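Cytochrome c2 (Blastochloris viridis, PDB 1CO6) carries electrons through a covalently bound heme c, serving in purple photosynthetic bacteria as the donor that re-reduces oxidized bacteriochlorophyll. Local coordinates at residues A[47-50]-A[51-54]; A[57-60]-A[61-64]. All blocks are in the same frame, centred on the assembly; numbering follows the deposited sequence.

Overall arrangement
Followed from the N terminus, the chain passes the heme-binding residues C13, C16 and H17 before interaction 1 (47-54), which forms the single turn of the short helix 49-52 with its N-cap. A brief connection leads to interaction 2 (57-64), where a loop enters helix 60-68. The two lie in series, neither nested nor crossed, with centres 16 Å apart and no direct touch between their segments. Heme c joins them: Y47 and N51 bind one of its propionates, which also takes the W58 indole N-H, while S48 grips the other. F63 adds a hydrophobic contact at a heme methyl, and its helix packs against helix 87-98.

Interaction 1 (A[47-50]-A[51-54]); sequences YSDA and NKNS. With HEC (heme c), chain B.
S48 and K52 are joined by the i to i+4 bond of a short helical turn, K52 N to S48 O at 3.0 Å, and N53 N repeats the pattern on D49 O. S48 is the N-cap: its OG accepts from N51 N at 3.0 Å, because a chi1 of 55° places the hydroxyl between its own backbone N and carbonyl carbon, close to the start of the helix. The same OG donates to O1D of heme c at 2.6 Å, and S48 N reaches O2D, so one propionate is held through both oxygens. The N51 amide reaches the other propionate, with CG anti to the backbone N (chi1 172°), and ND2 donates to HEC O1A at 3.2 Å. Its OD1 lies 3.3 Å from Y47 CD2, the amide and ring planes inclined by only 21°. The Y47 hydroxyl donates to HEC O2A at 2.6 Å and also meets the backbone N of I42, while F45 packs edge-to-face with the ring. On the solvent side, K52 bends at chi3 and chi4 to bring NZ to D49 OD1 at 3.0 Å, a salt bridge on the anti side of the carboxylate; NZ also donates to Y47 O from above the carbonyl plane. Donors from the N-cap residue, the residue before it and the helix turn thus reach both heme propionates, and the N51 N to S48 OG bond probably polarises the hydroxyl that S48 offers to its carboxylate, helping to accommodate negative charge at this edge of the heme.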
loop_
_atom_site.group_PDB
_atom_site.type_symbol
_atom_site.label_atom_id
_atom_site.label_comp_id
_atom_site.label_asym_id
_atom_site.label_seq_id
_atom_site.Cartn_x
_atom_site.Cartn_y
_atom_site.Cartn_z
ATOM N N TYR A 47 -8.126 0.057 11.631
ATOM C CA TYR A 47 -8.732 0.099 10.287
ATOM C C TYR A 47 -10.201 0.499 10.343
ATOM O O TYR A 47 -10.854 0.247 11.377
ATOM C CB TYR A 47 -8.691 -1.309 9.663
ATOM C CG TYR A 47 -7.330 -1.806 9.218
ATOM C CD1 TYR A 47 -6.586 -2.653 10.014
ATOM C CD2 TYR A 47 -6.838 -1.424 7.966
ATOM C CE1 TYR A 47 -5.332 -3.110 9.599
ATOM C CE2 TYR A 47 -5.602 -1.892 7.518
ATOM C CZ TYR A 47 -4.866 -2.730 8.337
ATOM O OH TYR A 47 -3.665 -3.222 7.889
ATOM N N SER A 48 -10.629 1.068 9.233
ATOM C CA SER A 48 -12.057 1.402 9.088
ATOM C C SER A 48 -12.758 0.035 8.850
ATOM O O SER A 48 -12.125 -0.970 8.491
ATOM C CB SER A 48 -12.397 2.229 7.876
ATOM O OG SER A 48 -11.915 1.596 6.688
ATOM N N ASP A 49 -14.046 -0.027 9.075
ATOM C CA ASP A 49 -14.837 -1.218 8.771
ATOM C C ASP A 49 -14.776 -1.422 7.242
ATOM O O ASP A 49 -14.663 -2.570 6.783
ATOM C CB ASP A 49 -16.314 -0.976 9.154
ATOM C CG ASP A 49 -16.570 -1.296 10.615
ATOM O OD1 ASP A 49 -15.739 -1.808 11.361
ATOM O OD2 ASP A 49 -17.677 -0.969 11.062
ATOM N N ALA A 50 -14.866 -0.332 6.510
ATOM C CA ALA A 50 -14.807 -0.307 5.055
ATOM C C ALA A 50 -13.589 -1.153 4.606
ATOM O O ALA A 50 -13.759 -2.002 3.701
ATOM C CB ALA A 50 -14.740 1.117 4.529
ATOM N N ASN A 51 -12.393 -0.945 5.180
ATOM C CA ASN A 51 -11.248 -1.757 4.755
ATOM C C ASN A 51 -11.264 -3.158 5.373
ATOM O O ASN A 51 -11.195 -4.194 4.673
ATOM C CB ASN A 51 -9.963 -0.958 5.095
ATOM C CG ASN A 51 -8.740 -1.819 4.871
ATOM O OD1 ASN A 51 -8.530 -2.858 5.532
ATOM N ND2 ASN A 51 -7.911 -1.452 3.919
ATOM N N LYS A 52 -11.392 -3.284 6.660
ATOM C CA LYS A 52 -11.364 -4.538 7.388
ATOM C C LYS A 52 -12.329 -5.609 6.911
ATOM O O LYS A 52 -11.943 -6.779 6.892
ATOM C CB LYS A 52 -11.756 -4.187 8.832
ATOM C CG LYS A 52 -11.334 -5.028 10.006
ATOM C CD LYS A 52 -11.569 -4.158 11.253
ATOM C CE LYS A 52 -12.935 -3.538 11.441
ATOM N NZ LYS A 52 -12.849 -2.133 11.972
ATOM N N ASN A 53 -13.551 -5.220 6.606
ATOM C CA ASN A 53 -14.600 -6.157 6.150
ATOM C C ASN A 53 -14.711 -6.269 4.639
ATOM O O ASN A 53 -15.610 -6.989 4.169
ATOM C CB ASN A 53 -15.970 -5.783 6.756
ATOM C CG ASN A 53 -15.901 -5.777 8.284
ATOM O OD1 ASN A 53 -15.218 -6.545 8.972
ATOM N ND2 ASN A 53 -16.609 -4.797 8.897
ATOM N N SER A 54 -13.802 -5.662 3.881
ATOM C CA SER A 54 -13.889 -5.678 2.414
ATOM C C SER A 54 -13.684 -7.033 1.780
ATOM O O SER A 54 -14.146 -7.164 0.615
ATOM C CB SER A 54 -12.868 -4.701 1.828
ATOM O OG SER A 54 -11.515 -5.185 1.952
HETATM FE FE HEC B . -2.526 4.423 2.159
HETATM C CHA HEC B . -4.334 2.101 3.752
HETATM C CHB HEC B . -1.247 2.037 0.057
HETATM C CHC HEC B . -0.870 6.880 0.352
HETATM C CHD HEC B . -3.425 6.779 4.526
HETATM N NA HEC B . -2.731 2.423 1.958
HETATM C C1A HEC B . -3.653 1.628 2.631
HETATM C C2A HEC B . -3.677 0.324 2.032
HETATM C C3A HEC B . -2.822 0.329 1.000
HETATM C C4A HEC B . -2.220 1.642 0.915
HETATM C CMA HEC B . -2.491 -0.818 0.017
HETATM C CAA HEC B . -4.487 -0.896 2.578
HETATM C CBA HEC B . -3.640 -1.533 3.719
HETATM C CGA HEC B . -4.171 -2.785 4.373
HETATM O O1A HEC B . -5.217 -3.245 3.945
HETATM O O2A HEC B . -3.459 -3.219 5.314
HETATM N NB HEC B . -1.307 4.452 0.577
HETATM C C1B HEC B . -0.849 3.326 -0.120
HETATM C C2B HEC B . 0.044 3.778 -1.160
HETATM C C3B HEC B . 0.115 5.111 -1.104
HETATM C C4B HEC B . -0.695 5.558 -0.012
HETATM C CMB HEC B . 0.731 2.789 -2.126
HETATM C CAB HEC B . 1.004 6.007 -2.031
HETATM C CBB HEC B . 0.536 6.115 -3.359
HETATM N NC HEC B . -2.224 6.420 2.396
HETATM C C1C HEC B . -1.528 7.237 1.534
HETATM C C2C HEC B . -1.558 8.585 2.072
HETATM C C3C HEC B . -2.290 8.573 3.193
HETATM C C4C HEC B . -2.691 7.213 3.438
HETATM C CMC HEC B . -0.899 9.796 1.381
HETATM C CAC HEC B . -2.541 9.801 4.162
HETATM C CBC HEC B . -3.133 10.982 3.682
HETATM N ND HEC B . -3.626 4.414 3.842
HETATM C C1D HEC B . -3.935 5.509 4.652
HETATM C C2D HEC B . -4.901 5.070 5.662
HETATM C C3D HEC B . -5.134 3.771 5.464
HETATM C C4D HEC B . -4.370 3.354 4.321
HETATM C CMD HEC B . -5.480 6.022 6.740
HETATM C CAD HEC B . -6.137 2.853 6.212
HETATM C CBD HEC B . -7.483 2.778 5.422
HETATM C CGD HEC B . -8.666 2.347 6.269
HETATM O O1D HEC B . -9.753 2.591 5.663
HETATM O O2D HEC B . -8.519 1.814 7.396
#

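Interaction 2 (A[57-60]-A[61-64]); sequences TWTE and EVFR. With HEC (heme c), chain B.
W58, the centre of an inverse gamma turn, meets V62 with one end of its indole, the two side chains crossing at about a right angle, while NE1 bonds to a heme propionate. NE1 donates to O1A of heme c at 3.0 Å, with an N-H...O angle of 150°. On the six-membered ring of the indole, CZ3 meets V62 CG1 at 4.0 Å, an oblique approach to the ring. The heme methyl CMA sits over one face, 4.1 Å above the ring plane and offset toward its rim, and Y66 makes an edge-to-face contact. V62 turns its two methyls to different neighbours: CG1, anti to the backbone N, goes to the indole, and CG2 goes to the T59 hydroxyl. T59 is the N-cap of helix 60-68. Its OG1 accepts from V62 N at 3.2 Å and 162°, and a chi1 of 64° is what turns the hydroxyl back over the helix start. A water lies 2.8 Å from T59 OG1, giving the cap a second polar neighbour; its approach to E61 OE2 is too short to be relied on. Behind the cap, F63 N donates to T59 O at 2.9 Å and R64 N to E60 O. F63 brings CZ within 3.5 Å of HEC CMB, the methyl lying at the ring edge, and its ring meets F35 edge-to-face. Farther from the heme, E60 forms a salt bridge with K98 and R64 bonds to S91, joining this turn to helix 87-98. A threonine-capped helix start, flanked by an indole bound to a propionate and a phenylalanine at a heme methyl, forms one wall of the heme pocket in this cytochrome c fold.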
loop_
_atom_site.group_PDB
_atom_site.type_symbol
_atom_site.label_atom_id
_atom_site.label_comp_id
_atom_site.label_asym_id
_atom_site.label_seq_id
_atom_site.Cartn_x
_atom_site.Cartn_y
_atom_site.Cartn_z
ATOM N N THR A 57 -7.936 -9.286 -0.957
ATOM C CA THR A 57 -6.596 -9.878 -0.833
ATOM C C THR A 57 -5.742 -8.974 -1.745
ATOM O O THR A 57 -6.126 -8.784 -2.934
ATOM C CB THR A 57 -6.486 -11.394 -1.224
ATOM O OG1 THR A 57 -7.375 -12.029 -0.263
ATOM C CG2 THR A 57 -5.035 -11.888 -1.134
ATOM N N TRP A 58 -4.627 -8.478 -1.246
ATOM C CA TRP A 58 -3.793 -7.573 -2.061
ATOM C C TRP A 58 -2.878 -8.241 -3.075
ATOM O O TRP A 58 -1.732 -8.558 -2.770
ATOM C CB TRP A 58 -2.968 -6.628 -1.159
ATOM C CG TRP A 58 -3.832 -5.723 -0.356
ATOM C CD1 TRP A 58 -3.996 -5.753 0.990
ATOM C CD2 TRP A 58 -4.634 -4.649 -0.842
ATOM N NE1 TRP A 58 -4.843 -4.736 1.372
ATOM C CE2 TRP A 58 -5.228 -4.033 0.275
ATOM C CE3 TRP A 58 -4.873 -4.120 -2.127
ATOM C CZ2 TRP A 58 -6.116 -2.958 0.161
ATOM C CZ3 TRP A 58 -5.743 -3.050 -2.247
ATOM C CH2 TRP A 58 -6.326 -2.452 -1.124
ATOM N N THR A 59 -3.417 -8.402 -4.235
ATOM C CA THR A 59 -2.691 -8.959 -5.390
ATOM C C THR A 59 -2.271 -7.684 -6.116
ATOM O O THR A 59 -2.818 -6.602 -5.800
ATOM C CB THR A 59 -3.659 -9.835 -6.287
ATOM O OG1 THR A 59 -4.687 -8.947 -6.818
ATOM C CG2 THR A 59 -4.293 -11.043 -5.577
ATOM N N GLU A 60 -1.382 -7.841 -7.087
ATOM C CA GLU A 60 -0.931 -6.722 -7.922
ATOM C C GLU A 60 -2.049 -6.080 -8.702
ATOM O O GLU A 60 -2.102 -4.831 -8.721
ATOM C CB GLU A 60 0.159 -7.099 -8.917
ATOM C CG GLU A 60 1.555 -7.321 -8.344
ATOM C CD GLU A 60 2.623 -7.371 -9.410
ATOM O OE1 GLU A 60 2.554 -6.807 -10.501
ATOM O OE2 GLU A 60 3.591 -8.060 -9.022
ATOM N N GLU A 61 -2.915 -6.887 -9.299
ATOM C CA GLU A 61 -4.045 -6.355 -10.113
ATOM C C GLU A 61 -5.015 -5.538 -9.260
ATOM O O GLU A 61 -5.433 -4.425 -9.649
ATOM C CB GLU A 61 -4.682 -7.543 -10.794
ATOM C CG GLU A 61 -5.974 -7.645 -11.538
ATOM C CD GLU A 61 -6.628 -9.006 -11.624
ATOM O OE1 GLU A 61 -7.124 -9.564 -12.609
ATOM O OE2 GLU A 61 -6.624 -9.580 -10.492
ATOM N N VAL A 62 -5.356 -6.091 -8.095
ATOM C CA VAL A 62 -6.243 -5.385 -7.138
ATOM C C VAL A 62 -5.530 -4.115 -6.619
ATOM O O VAL A 62 -6.232 -3.056 -6.529
ATOM C CB VAL A 62 -6.722 -6.298 -5.992
ATOM C CG1 VAL A 62 -7.460 -5.469 -4.923
ATOM C CG2 VAL A 62 -7.550 -7.484 -6.496
ATOM N N PHE A 63 -4.233 -4.182 -6.349
ATOM C CA PHE A 63 -3.526 -2.954 -5.878
ATOM C C PHE A 63 -3.616 -1.858 -6.950
ATOM O O PHE A 63 -3.840 -0.671 -6.718
ATOM C CB PHE A 63 -2.078 -3.251 -5.496
ATOM C CG PHE A 63 -1.215 -2.060 -5.176
ATOM C CD1 PHE A 63 -1.256 -1.548 -3.861
ATOM C CD2 PHE A 63 -0.399 -1.458 -6.108
ATOM C CE1 PHE A 63 -0.446 -0.450 -3.494
ATOM C CE2 PHE A 63 0.377 -0.321 -5.793
ATOM C CZ PHE A 63 0.358 0.149 -4.468
ATOM N N ARG A 64 -3.428 -2.298 -8.168
ATOM C CA ARG A 64 -3.443 -1.439 -9.366
ATOM C C ARG A 64 -4.762 -0.703 -9.461
ATOM O O ARG A 64 -4.781 0.531 -9.702
ATOM C CB ARG A 64 -3.144 -2.294 -10.606
ATOM C CG ARG A 64 -2.867 -1.519 -11.866
ATOM C CD ARG A 64 -2.266 -2.325 -12.949
ATOM N NE ARG A 64 -0.855 -2.629 -12.869
ATOM C CZ ARG A 64 0.123 -1.759 -13.179
ATOM N NH1 ARG A 64 -0.027 -0.480 -13.557
ATOM N NH2 ARG A 64 1.353 -2.265 -13.175
HETATM FE FE HEC B . -2.526 4.423 2.159
HETATM C CHA HEC B . -4.334 2.101 3.752
HETATM C CHB HEC B . -1.247 2.037 0.057
HETATM C CHC HEC B . -0.870 6.880 0.352
HETATM C CHD HEC B . -3.425 6.779 4.526
HETATM N NA HEC B . -2.731 2.423 1.958
HETATM C C1A HEC B . -3.653 1.628 2.631
HETATM C C2A HEC B . -3.677 0.324 2.032
HETATM C C3A HEC B . -2.822 0.329 1.000
HETATM C C4A HEC B . -2.220 1.642 0.915
HETATM C CMA HEC B . -2.491 -0.818 0.017
HETATM C CAA HEC B . -4.487 -0.896 2.578
HETATM C CBA HEC B . -3.640 -1.533 3.719
HETATM C CGA HEC B . -4.171 -2.785 4.373
HETATM O O1A HEC B . -5.217 -3.245 3.945
HETATM O O2A HEC B . -3.459 -3.219 5.314
HETATM N NB HEC B . -1.307 4.452 0.577
HETATM C C1B HEC B . -0.849 3.326 -0.120
HETATM C C2B HEC B . 0.044 3.778 -1.160
HETATM C C3B HEC B . 0.115 5.111 -1.104
HETATM C C4B HEC B . -0.695 5.558 -0.012
HETATM C CMB HEC B . 0.731 2.789 -2.126
HETATM C CAB HEC B . 1.004 6.007 -2.031
HETATM C CBB HEC B . 0.536 6.115 -3.359
HETATM N NC HEC B . -2.224 6.420 2.396
HETATM C C1C HEC B . -1.528 7.237 1.534
HETATM C C2C HEC B . -1.558 8.585 2.072
HETATM C C3C HEC B . -2.290 8.573 3.193
HETATM C C4C HEC B . -2.691 7.213 3.438
HETATM C CMC HEC B . -0.899 9.796 1.381
HETATM C CAC HEC B . -2.541 9.801 4.162
HETATM C CBC HEC B . -3.133 10.982 3.682
HETATM N ND HEC B . -3.626 4.414 3.842
HETATM C C1D HEC B . -3.935 5.509 4.652
HETATM C C2D HEC B . -4.901 5.070 5.662
HETATM C C3D HEC B . -5.134 3.771 5.464
HETATM C C4D HEC B . -4.370 3.354 4.321
HETATM C CMD HEC B . -5.480 6.022 6.740
HETATM C CAD HEC B . -6.137 2.853 6.212
HETATM C CBD HEC B . -7.483 2.778 5.422
HETATM C CGD HEC B . -8.666 2.347 6.269
HETATM O O1D HEC B . -9.753 2.591 5.663
HETATM O O2D HEC B . -8.519 1.814 7.396
HETATM O O HOH W 1 -6.368 -10.611 -8.322
#